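Local structure of mosquitocidal toxin (Lysinibacillus sphaericus, 2VSE) at residues 284-289 and 304-309; 295-300 and 388-393; 736-741 and 749-754; 743-748 and 775-780. The protein is probably an ADP-ribosyltransferase toxin lethal to mosquitoes, its enzymatic domain joined to ricin-B-like lectin domains likely to bind carbohydrate. All coordinates share one frame; numbering follows the deposited sequence.

Contact 1: residues 284-289 and 304-309; sequences VVTLDS and FENQKW
T286 and Q307 bring the strand 284-287 and the turn 304-309 closest, their CA atoms 4.4 Å apart, and beside them L287 N donates to N306 O over 3.0 Å. W309 aims its indole edge at the strand. NE1 reaches V285 O at 2.9 Å along an almost straight N-H (177°) that lies in the ring plane, yet it arrives from above the carbonyl plane and not on a lone pair. V285 CG1 packs 3.6 Å from CZ2, and L287 CB meets CH2. Q307 lies alongside T286, CG against CB at 3.5 Å. Its extended chain carries the amide to V284, whose CG2 sits 3.4 Å from NE2. NE2 itself bonds K300 O, while OE1 takes the N-H groups of F304 and F302. N306 CG stands between its own N and carbonyl carbon (chi1 74°), which turns ND2 toward L287 O in a weak bond. Glutamine and tryptophan two places apart form the Q-x-W signature of ricin-type trefoils. Both suit a buried corner: the indole joins a broad apolar surface to one N-H, and the glutamine amide can donate and accept, so the turn is fixed by directional bonds as well as by packing.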
# COMPACT_ATOMS: atom_id res chain seq x y z
N VAL A 284 32.92 0.25 2.65
CA VAL A 284 32.86 1.21 1.55
C VAL A 284 34.18 1.93 1.36
O VAL A 284 34.98 1.99 2.29
CB VAL A 284 31.72 2.26 1.73
CG1 VAL A 284 30.34 1.61 1.54
CG2 VAL A 284 31.82 2.96 3.09
N VAL A 285 34.39 2.45 0.15
CA VAL A 285 35.52 3.32 -0.18
C VAL A 285 35.39 4.60 0.63
O VAL A 285 34.38 5.31 0.52
CB VAL A 285 35.56 3.68 -1.69
CG1 VAL A 285 36.74 4.57 -1.99
CG2 VAL A 285 35.63 2.42 -2.56
N THR A 286 36.40 4.89 1.44
CA THR A 286 36.33 6.03 2.34
C THR A 286 37.63 6.80 2.41
O THR A 286 38.70 6.20 2.52
CB THR A 286 35.84 5.61 3.76
OG1 THR A 286 36.59 6.31 4.76
CG2 THR A 286 36.00 4.14 3.99
N LEU A 287 37.53 8.13 2.34
CA LEU A 287 38.71 8.99 2.46
C LEU A 287 39.03 9.23 3.93
O LEU A 287 38.20 9.77 4.67
CB LEU A 287 38.52 10.30 1.71
CG LEU A 287 39.72 11.26 1.69
CD1 LEU A 287 40.96 10.65 1.01
CD2 LEU A 287 39.32 12.58 1.04
N ASP A 288 40.23 8.83 4.34
CA ASP A 288 40.61 8.81 5.75
C ASP A 288 40.52 10.16 6.44
O ASP A 288 39.91 10.27 7.50
CB ASP A 288 42.01 8.20 5.95
CG ASP A 288 42.31 7.91 7.41
OD1 ASP A 288 41.43 7.31 8.07
OD2 ASP A 288 43.41 8.28 7.89
N SER A 289 41.11 11.18 5.83
CA SER A 289 41.13 12.53 6.38
C SER A 289 40.83 13.59 5.32
O SER A 289 40.36 13.26 4.23
CB SER A 289 42.49 12.80 7.01
OG SER A 289 42.42 13.99 7.79
N PHE A 304 29.01 8.12 6.72
CA PHE A 304 29.72 9.37 6.90
C PHE A 304 29.89 10.09 5.56
O PHE A 304 29.98 9.43 4.52
CB PHE A 304 31.10 9.09 7.49
CG PHE A 304 31.09 8.73 8.95
CD1 PHE A 304 30.84 9.70 9.92
CD2 PHE A 304 31.36 7.44 9.36
CE1 PHE A 304 30.85 9.38 11.27
CE2 PHE A 304 31.38 7.11 10.71
CZ PHE A 304 31.11 8.08 11.66
N GLU A 305 29.96 11.42 5.59
CA GLU A 305 30.20 12.18 4.36
C GLU A 305 31.48 11.75 3.65
O GLU A 305 31.49 11.62 2.42
CB GLU A 305 30.19 13.69 4.61
CG GLU A 305 28.82 14.24 5.03
CD GLU A 305 27.68 13.76 4.13
OE1 GLU A 305 27.54 14.29 3.01
OE2 GLU A 305 26.92 12.86 4.56
N ASN A 306 32.54 11.46 4.41
CA ASN A 306 33.81 10.99 3.81
C ASN A 306 33.71 9.59 3.21
O ASN A 306 34.70 9.06 2.67
CB ASN A 306 34.98 11.06 4.80
CG ASN A 306 34.92 9.97 5.87
OD1 ASN A 306 33.89 9.35 6.11
ND2 ASN A 306 36.05 9.73 6.52
N GLN A 307 32.54 8.98 3.31
CA GLN A 307 32.28 7.67 2.71
C GLN A 307 31.37 7.79 1.49
O GLN A 307 30.80 6.80 1.04
CB GLN A 307 31.64 6.72 3.73
CG GLN A 307 32.57 6.28 4.82
CD GLN A 307 31.91 5.36 5.82
OE1 GLN A 307 30.79 5.61 6.27
NE2 GLN A 307 32.60 4.28 6.18
N LYS A 308 31.24 9.01 0.97
CA LYS A 308 30.42 9.27 -0.20
C LYS A 308 31.23 10.03 -1.25
O LYS A 308 32.09 10.86 -0.91
CB LYS A 308 29.15 10.05 0.17
CG LYS A 308 28.30 9.42 1.27
CD LYS A 308 27.16 10.34 1.68
CE LYS A 308 26.51 9.90 2.97
NZ LYS A 308 25.41 10.83 3.36
N TRP A 309 30.97 9.75 -2.52
CA TRP A 309 31.76 10.31 -3.61
C TRP A 309 30.84 10.83 -4.68
O TRP A 309 29.80 10.22 -4.98
CB TRP A 309 32.70 9.25 -4.22
CG TRP A 309 33.59 8.61 -3.21
CD1 TRP A 309 33.27 7.58 -2.36
CD2 TRP A 309 34.95 8.95 -2.91
NE1 TRP A 309 34.34 7.27 -1.56
CE2 TRP A 309 35.38 8.09 -1.87
CE3 TRP A 309 35.84 9.90 -3.42
CZ2 TRP A 309 36.68 8.16 -1.34
CZ3 TRP A 309 37.14 9.96 -2.88
CH2 TRP A 309 37.54 9.09 -1.86
O HOH W 1 31.77 4.79 -0.67

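Contact 2: residues 295-300 and 388-393; sequences PVESYK and LNKTPL
V296 and L393 open a short run of backbone bonds between the strand 295-300 and the loop 388-393. L393 N donates to V296 O at 2.8 Å, in the carbonyl plane. S298 uses both backbone groups: its N-H points straight at T391 O, but at 3.3 Å the bond is weak, while its O accepts from K390 N at 2.8 Å. E297 and P392 face each other at the bridge between these bonds. E297 turns its own N and O to T286 on the neighbouring strand, so the lack of an N-H on P392 costs nothing.

The ion pair is more elaborate. K390 NZ meets E297 OE2 at 2.8 Å on the syn lone pair, and also bonds D288 OD1; one lysine thus probably offsets two carboxylates that would otherwise repel. The lysine comes from a type II turn, L388 to T391, in which it takes the positive phi of 75°, and a turn about the CD-CE bond (chi4 -57°) brings NZ to the glutamate carboxylate. T391 OG1 has N386 O as a partner and lies 3.3 Å from S298 OG. The N389 amide is stacked on a face of the Y299 ring, the planes 8° apart. L393 CD2 meets V296 CG1 in an apolar pair, while CD1 lies against the backbone, 3.4 Å from S298 N. Such a turn, bridging a strand from early in a ricin B lectin domain to a loop from late in it, is consistent with the closing of a beta-trefoil, where distant hairpins meet around the barrel.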
# COMPACT_ATOMS: atom_id res chain seq x y z
N PRO A 295 45.36 8.66 2.53
CA PRO A 295 45.05 7.38 1.92
C PRO A 295 43.54 7.13 1.79
O PRO A 295 42.75 7.65 2.57
CB PRO A 295 45.67 6.37 2.89
CG PRO A 295 45.71 7.09 4.19
CD PRO A 295 46.04 8.50 3.82
N VAL A 296 43.17 6.35 0.79
CA VAL A 296 41.80 5.92 0.62
C VAL A 296 41.72 4.47 1.09
O VAL A 296 42.48 3.62 0.62
CB VAL A 296 41.33 6.05 -0.85
CG1 VAL A 296 40.03 5.33 -1.06
CG2 VAL A 296 41.20 7.52 -1.24
N GLU A 297 40.82 4.21 2.04
CA GLU A 297 40.73 2.91 2.69
C GLU A 297 39.32 2.34 2.63
O GLU A 297 38.35 3.05 2.35
CB GLU A 297 41.16 3.01 4.16
CG GLU A 297 42.62 3.37 4.40
CD GLU A 297 42.86 3.94 5.79
OE1 GLU A 297 44.04 4.17 6.13
OE2 GLU A 297 41.88 4.17 6.54
N SER A 298 39.21 1.04 2.88
CA SER A 298 37.92 0.44 3.17
C SER A 298 37.62 0.67 4.64
O SER A 298 38.52 0.56 5.49
CB SER A 298 37.93 -1.06 2.87
OG SER A 298 38.80 -1.77 3.73
N TYR A 299 36.37 1.00 4.94
CA TYR A 299 35.91 1.10 6.32
C TYR A 299 34.48 0.63 6.37
O TYR A 299 33.75 0.73 5.37
CB TYR A 299 36.02 2.53 6.83
CG TYR A 299 36.21 2.64 8.32
CD1 TYR A 299 37.49 2.78 8.86
CD2 TYR A 299 35.12 2.63 9.19
CE1 TYR A 299 37.67 2.89 10.24
CE2 TYR A 299 35.29 2.73 10.57
CZ TYR A 299 36.58 2.86 11.09
OH TYR A 299 36.77 2.97 12.45
N LYS A 300 34.07 0.11 7.51
CA LYS A 300 32.68 -0.24 7.74
C LYS A 300 31.79 0.98 7.46
O LYS A 300 32.04 2.06 8.00
CB LYS A 300 32.51 -0.76 9.17
CG LYS A 300 31.11 -1.21 9.56
CD LYS A 300 31.10 -1.67 11.02
CE LYS A 300 29.70 -1.86 11.55
NZ LYS A 300 29.71 -1.88 13.05
N LEU A 388 39.16 -6.21 6.29
CA LEU A 388 39.38 -5.57 7.58
C LEU A 388 39.32 -4.04 7.47
O LEU A 388 39.69 -3.47 6.43
CB LEU A 388 40.75 -6.00 8.12
CG LEU A 388 40.87 -6.67 9.49
CD1 LEU A 388 40.11 -5.91 10.59
CD2 LEU A 388 40.40 -8.13 9.42
N ASN A 389 38.86 -3.38 8.53
CA ASN A 389 38.82 -1.91 8.55
C ASN A 389 40.20 -1.30 8.35
O ASN A 389 41.19 -1.82 8.85
CB ASN A 389 38.22 -1.40 9.86
CG ASN A 389 36.70 -1.41 9.87
OD1 ASN A 389 36.10 -1.21 10.92
ND2 ASN A 389 36.08 -1.65 8.72
N LYS A 390 40.23 -0.20 7.61
CA LYS A 390 41.45 0.58 7.35
C LYS A 390 42.44 -0.04 6.35
O LYS A 390 43.46 0.58 6.07
CB LYS A 390 42.17 0.95 8.65
CG LYS A 390 41.66 2.22 9.29
CD LYS A 390 42.68 2.77 10.27
CE LYS A 390 42.55 4.28 10.41
NZ LYS A 390 42.69 5.00 9.09
N THR A 391 42.15 -1.22 5.81
CA THR A 391 43.07 -1.81 4.83
C THR A 391 43.03 -1.01 3.53
O THR A 391 41.96 -0.84 2.93
CB THR A 391 42.85 -3.32 4.55
OG1 THR A 391 41.57 -3.52 3.94
CG2 THR A 391 43.00 -4.17 5.84
N PRO A 392 44.21 -0.52 3.07
CA PRO A 392 44.31 0.47 2.00
C PRO A 392 43.69 0.00 0.70
O PRO A 392 43.81 -1.17 0.35
CB PRO A 392 45.82 0.64 1.80
CG PRO A 392 46.45 0.14 3.04
CD PRO A 392 45.54 -0.94 3.55
N LEU A 393 43.04 0.92 -0.01
CA LEU A 393 42.69 0.67 -1.39
C LEU A 393 43.97 0.75 -2.21
O LEU A 393 44.77 1.67 -2.03
CB LEU A 393 41.67 1.68 -1.90
CG LEU A 393 40.22 1.20 -1.92
CD1 LEU A 393 39.60 1.20 -0.53
CD2 LEU A 393 39.41 2.07 -2.87

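Contact 3: residues 736-741 and 749-754; sequences SWKLKY and QIHILD
W737 and I752 meet ring to methyl: CD1 of the isoleucine stands 3.6 Å from the centroid of the six-membered ring, nearly on its normal, a CH-pi contact over one face. I750 CG2 reaches CE3 of the same indole at 3.7 Å, and its CG1 branch runs alongside L739. The apolar residues I750 and L739 thus share one face of the sheet, while K738, H751, K740 and Q749 share the other. There K738 CB lies over a face of the H751 imidazole, 4.0 Å from its centroid.

Behind these contacts is a regular antiparallel ladder. K738 and H751 form one hydrogen-bonded pair, with K740 and Q749 forming the next; in the latter K740 N to Q749 O measures 2.9 Å at 171°. H751 CG lies between its own N and carbonyl carbon (chi1 72°), and the ring's rotation is fixed by ND1, which donates to L753 O at 2.6 Å. A water links NE2 to K738 NZ, so histidine and lysine meet through solvent. Farther out, W737 NE1 bonds I715 O and anchors the indole, Q749 NE2 bonds S779 OG, and F756 meets the H751 ring. An antiparallel hairpin of this kind, with aliphatic residues on one face and polar ones on the other, is the unit repeated in beta-trefoils; here W737 opens its first strand.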
# COMPACT_ATOMS: atom_id res chain seq x y z
N SER A 736 -33.26 -10.50 -16.64
CA SER A 736 -32.39 -9.35 -16.53
C SER A 736 -33.08 -8.24 -15.75
O SER A 736 -33.89 -7.49 -16.31
CB SER A 736 -31.95 -8.87 -17.92
OG SER A 736 -31.06 -7.80 -17.79
N TRP A 737 -32.74 -8.15 -14.48
CA TRP A 737 -33.42 -7.24 -13.56
C TRP A 737 -32.70 -5.92 -13.38
O TRP A 737 -31.49 -5.88 -13.16
CB TRP A 737 -33.52 -7.90 -12.19
CG TRP A 737 -34.29 -9.15 -12.21
CD1 TRP A 737 -33.81 -10.41 -12.46
CD2 TRP A 737 -35.69 -9.29 -12.01
NE1 TRP A 737 -34.83 -11.33 -12.40
CE2 TRP A 737 -36.00 -10.66 -12.13
CE3 TRP A 737 -36.73 -8.38 -11.72
CZ2 TRP A 737 -37.30 -11.16 -11.96
CZ3 TRP A 737 -38.03 -8.88 -11.57
CH2 TRP A 737 -38.30 -10.25 -11.69
N LYS A 738 -33.46 -4.83 -13.47
CA LYS A 738 -32.94 -3.51 -13.19
C LYS A 738 -32.95 -3.29 -11.68
O LYS A 738 -33.94 -3.60 -11.01
CB LYS A 738 -33.79 -2.45 -13.88
CG LYS A 738 -33.36 -1.00 -13.70
CD LYS A 738 -32.11 -0.65 -14.51
CE LYS A 738 -32.06 0.84 -14.83
NZ LYS A 738 -32.58 1.60 -13.66
N LEU A 739 -31.85 -2.78 -11.14
CA LEU A 739 -31.82 -2.42 -9.74
C LEU A 739 -31.91 -0.91 -9.59
O LEU A 739 -31.02 -0.17 -9.99
CB LEU A 739 -30.62 -3.02 -9.03
CG LEU A 739 -30.94 -4.33 -8.29
CD1 LEU A 739 -31.24 -5.47 -9.25
CD2 LEU A 739 -29.80 -4.73 -7.36
N LYS A 740 -33.05 -0.47 -9.07
CA LYS A 740 -33.33 0.94 -8.90
C LYS A 740 -33.17 1.32 -7.45
O LYS A 740 -34.03 1.01 -6.61
CB LYS A 740 -34.74 1.26 -9.39
CG LYS A 740 -35.09 2.76 -9.29
CD LYS A 740 -36.56 3.01 -9.61
CE LYS A 740 -36.89 4.49 -9.51
NZ LYS A 740 -37.94 4.87 -10.46
N TYR A 741 -32.07 1.98 -7.16
CA TYR A 741 -31.73 2.32 -5.80
C TYR A 741 -32.52 3.52 -5.32
O TYR A 741 -32.63 4.52 -6.02
CB TYR A 741 -30.23 2.59 -5.69
CG TYR A 741 -29.75 2.82 -4.29
CD1 TYR A 741 -29.86 1.82 -3.32
CD2 TYR A 741 -29.17 4.03 -3.92
CE1 TYR A 741 -29.42 2.03 -2.02
CE2 TYR A 741 -28.71 4.25 -2.62
CZ TYR A 741 -28.85 3.24 -1.69
OH TYR A 741 -28.41 3.42 -0.42
N GLN A 749 -35.74 -1.13 -5.62
CA GLN A 749 -36.77 -1.81 -6.36
C GLN A 749 -36.06 -2.64 -7.41
O GLN A 749 -35.02 -2.22 -7.96
CB GLN A 749 -37.81 -0.85 -6.93
CG GLN A 749 -38.75 -0.32 -5.87
CD GLN A 749 -39.58 0.83 -6.35
OE1 GLN A 749 -39.04 1.81 -6.87
NE2 GLN A 749 -40.89 0.75 -6.17
N ILE A 750 -36.57 -3.84 -7.63
CA ILE A 750 -35.96 -4.79 -8.55
C ILE A 750 -37.03 -5.13 -9.57
O ILE A 750 -38.06 -5.72 -9.24
CB ILE A 750 -35.45 -6.05 -7.79
CG1 ILE A 750 -34.45 -5.66 -6.69
CG2 ILE A 750 -34.87 -7.07 -8.77
CD1 ILE A 750 -34.09 -6.80 -5.73
N HIS A 751 -36.81 -4.70 -10.81
CA HIS A 751 -37.90 -4.72 -11.81
C HIS A 751 -37.47 -5.00 -13.25
O HIS A 751 -36.33 -4.71 -13.65
CB HIS A 751 -38.70 -3.40 -11.75
CG HIS A 751 -37.97 -2.22 -12.29
ND1 HIS A 751 -38.23 -1.69 -13.54
CD2 HIS A 751 -36.99 -1.44 -11.75
CE1 HIS A 751 -37.46 -0.63 -13.74
NE2 HIS A 751 -36.70 -0.46 -12.67
N ILE A 752 -38.42 -5.54 -14.02
CA ILE A 752 -38.28 -5.70 -15.46
C ILE A 752 -39.42 -4.95 -16.09
O ILE A 752 -40.59 -5.33 -15.93
CB ILE A 752 -38.32 -7.19 -15.88
CG1 ILE A 752 -37.10 -7.92 -15.28
CG2 ILE A 752 -38.39 -7.32 -17.42
CD1 ILE A 752 -37.13 -9.39 -15.47
N LEU A 753 -39.08 -3.90 -16.83
CA LEU A 753 -40.06 -2.91 -17.26
C LEU A 753 -40.91 -2.47 -16.04
O LEU A 753 -40.34 -2.07 -15.02
CB LEU A 753 -40.89 -3.42 -18.44
CG LEU A 753 -40.07 -3.59 -19.73
CD1 LEU A 753 -40.91 -4.10 -20.88
CD2 LEU A 753 -39.38 -2.28 -20.13
N ASP A 754 -42.23 -2.57 -16.12
CA ASP A 754 -43.10 -2.13 -15.02
C ASP A 754 -43.49 -3.29 -14.07
O ASP A 754 -44.47 -3.21 -13.33
CB ASP A 754 -44.33 -1.39 -15.57
CG ASP A 754 -45.16 -2.24 -16.57
OD1 ASP A 754 -44.71 -3.33 -17.00
OD2 ASP A 754 -46.28 -1.81 -16.93
O HOH W 2 -35.22 1.96 -12.71
O HOH W 3 -36.35 2.48 -6.17

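Contact 4: residues 743-748 and 775-780; sequences DNKNAY and DDLRSY
K745 and Y780 join the turn of the hairpin 737-752 to the 3-10 turn that leads into strand 780-786, within the ricin B lectin domain near the C-terminus. The lysine lays its aliphatic chain across the tyrosine: CD sits 3.6 Å from the ring centroid, only 4° off the normal, a textbook CH-pi contact. Beyond CD the chain bends at chi4 (-62°), carrying NZ off the ring's centre. At 5.4 Å from that centroid the ammonium adds at most a weak cation-pi attraction. Its tip finds L777 CD2 at 3.4 Å and D775 OD1 at 3.9 Å, the latter a long salt bridge. Lysine suits the place because its methylenes cover an aromatic face while the charge stays at the outer edge beside an acid.

A747 CB, a single methyl, packs 4.0 Å from Y780 CD1. Nearby, Y780 CA approaches Y748 O at 3.3 Å in a C-H...O contact. The 775-780 turn is held from within: D776 OD1 accepts R778 N in an Asx turn, and D776 O takes both the N and the OG of S779, the hydroxyl at 2.8 Å. Y780 OH is itself held by N774 O and N742 ND2, which positions the ring under the lysine. N746 and A747 form a G1 bulge opposite N742, N746 adopting the left-handed conformation that asparagine tolerates well. Strand 747-752 then runs on between strands 737-742 and 780-786, with Y748 backbone-bonded to W781 and its hydroxyl bonded to F699.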
# COMPACT_ATOMS: atom_id res chain seq x y z
N ASP A 743 -32.25 6.16 -2.42
CA ASP A 743 -31.32 6.71 -1.44
C ASP A 743 -31.95 6.99 -0.06
O ASP A 743 -31.26 6.90 0.96
CB ASP A 743 -30.70 7.99 -2.00
CG ASP A 743 -29.51 8.45 -1.21
OD1 ASP A 743 -29.43 9.65 -0.91
OD2 ASP A 743 -28.65 7.61 -0.88
N ASN A 744 -33.24 7.33 -0.02
CA ASN A 744 -33.92 7.59 1.25
C ASN A 744 -34.12 6.30 2.04
O ASN A 744 -34.08 6.30 3.27
CB ASN A 744 -35.31 8.19 1.02
CG ASN A 744 -35.26 9.63 0.59
OD1 ASN A 744 -34.45 10.41 1.07
ND2 ASN A 744 -36.17 10.00 -0.32
N LYS A 745 -34.35 5.21 1.32
CA LYS A 745 -34.75 3.96 1.94
C LYS A 745 -33.59 3.01 2.11
O LYS A 745 -33.73 2.00 2.80
CB LYS A 745 -35.84 3.29 1.12
CG LYS A 745 -37.16 4.01 1.16
CD LYS A 745 -38.22 3.27 0.37
CE LYS A 745 -39.48 4.10 0.27
NZ LYS A 745 -40.06 4.36 1.62
N ASN A 746 -32.46 3.32 1.48
CA ASN A 746 -31.30 2.41 1.49
C ASN A 746 -31.68 1.05 0.91
O ASN A 746 -31.10 0.03 1.26
CB ASN A 746 -30.74 2.26 2.90
CG ASN A 746 -30.41 3.59 3.54
OD1 ASN A 746 -31.19 4.11 4.35
ND2 ASN A 746 -29.29 4.17 3.16
N ALA A 747 -32.67 1.05 0.03
CA ALA A 747 -33.19 -0.18 -0.56
C ALA A 747 -33.42 -0.04 -2.08
O ALA A 747 -33.39 1.06 -2.63
CB ALA A 747 -34.49 -0.62 0.17
N TYR A 748 -33.64 -1.18 -2.73
CA TYR A 748 -33.81 -1.26 -4.17
C TYR A 748 -35.20 -1.75 -4.58
O TYR A 748 -35.77 -2.68 -3.98
CB TYR A 748 -32.81 -2.26 -4.74
CG TYR A 748 -31.38 -1.89 -4.50
CD1 TYR A 748 -30.62 -1.26 -5.50
CD2 TYR A 748 -30.77 -2.15 -3.28
CE1 TYR A 748 -29.29 -0.92 -5.27
CE2 TYR A 748 -29.46 -1.83 -3.04
CZ TYR A 748 -28.73 -1.21 -4.03
OH TYR A 748 -27.42 -0.89 -3.76
N ASP A 775 -43.68 4.50 -2.74
CA ASP A 775 -43.54 4.30 -1.31
C ASP A 775 -43.96 2.90 -0.84
O ASP A 775 -43.95 2.62 0.36
CB ASP A 775 -44.30 5.38 -0.54
CG ASP A 775 -43.59 6.74 -0.55
OD1 ASP A 775 -42.33 6.76 -0.53
OD2 ASP A 775 -44.28 7.79 -0.57
N ASP A 776 -44.31 2.02 -1.77
CA ASP A 776 -44.77 0.67 -1.40
C ASP A 776 -43.59 -0.24 -0.97
O ASP A 776 -42.91 -0.85 -1.80
CB ASP A 776 -45.57 0.04 -2.55
CG ASP A 776 -46.30 -1.26 -2.17
OD1 ASP A 776 -45.99 -1.92 -1.15
OD2 ASP A 776 -47.20 -1.65 -2.93
N LEU A 777 -43.38 -0.33 0.34
CA LEU A 777 -42.25 -1.08 0.89
C LEU A 777 -42.23 -2.55 0.49
O LEU A 777 -41.17 -3.19 0.53
CB LEU A 777 -42.16 -0.93 2.42
CG LEU A 777 -41.82 0.48 2.95
CD1 LEU A 777 -41.71 0.49 4.47
CD2 LEU A 777 -40.53 1.06 2.32
N ARG A 778 -43.36 -3.09 0.06
CA ARG A 778 -43.37 -4.48 -0.42
C ARG A 778 -42.54 -4.67 -1.69
O ARG A 778 -42.14 -5.80 -1.99
CB ARG A 778 -44.78 -5.01 -0.63
CG ARG A 778 -45.63 -5.15 0.63
CD ARG A 778 -46.99 -5.71 0.27
NE ARG A 778 -47.88 -5.73 1.42
CZ ARG A 778 -48.16 -6.82 2.13
NH1 ARG A 778 -47.62 -8.01 1.79
NH2 ARG A 778 -48.98 -6.73 3.17
N SER A 779 -42.30 -3.60 -2.45
CA SER A 779 -41.49 -3.64 -3.65
C SER A 779 -40.00 -3.26 -3.42
O SER A 779 -39.22 -3.21 -4.38
CB SER A 779 -42.10 -2.75 -4.72
OG SER A 779 -41.98 -1.39 -4.37
N TYR A 780 -39.64 -2.98 -2.16
CA TYR A 780 -38.29 -2.57 -1.80
C TYR A 780 -37.51 -3.69 -1.16
O TYR A 780 -38.05 -4.46 -0.37
CB TYR A 780 -38.31 -1.34 -0.89
CG TYR A 780 -38.50 -0.07 -1.68
CD1 TYR A 780 -37.41 0.55 -2.30
CD2 TYR A 780 -39.77 0.50 -1.82
CE1 TYR A 780 -37.59 1.70 -3.04
CE2 TYR A 780 -39.95 1.65 -2.55
CZ TYR A 780 -38.86 2.24 -3.16
OH TYR A 780 -39.04 3.39 -3.89

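In the fold
Along the chain the segments of contacts 1 and 2 alternate, as do those of contacts 3 and 4, and the first pair closes before the second opens. Contacts 1 and 2, with centres 10 Å apart, share the sheet in which strands 283-287 and 294-300 are neighbours. Contacts 3 and 4, 12 Å apart, both use strand 747-752. Each pair lies in its own ricin B lectin range, on opposite sides of the chain's centre; contacts 1 and 3 are about 73 Å apart between centres and contacts 2 and 4 about 78 Å. The two pairs thus sample separate lectin modules, consistent with a modular toxin carrying several possible carbohydrate-binding domains.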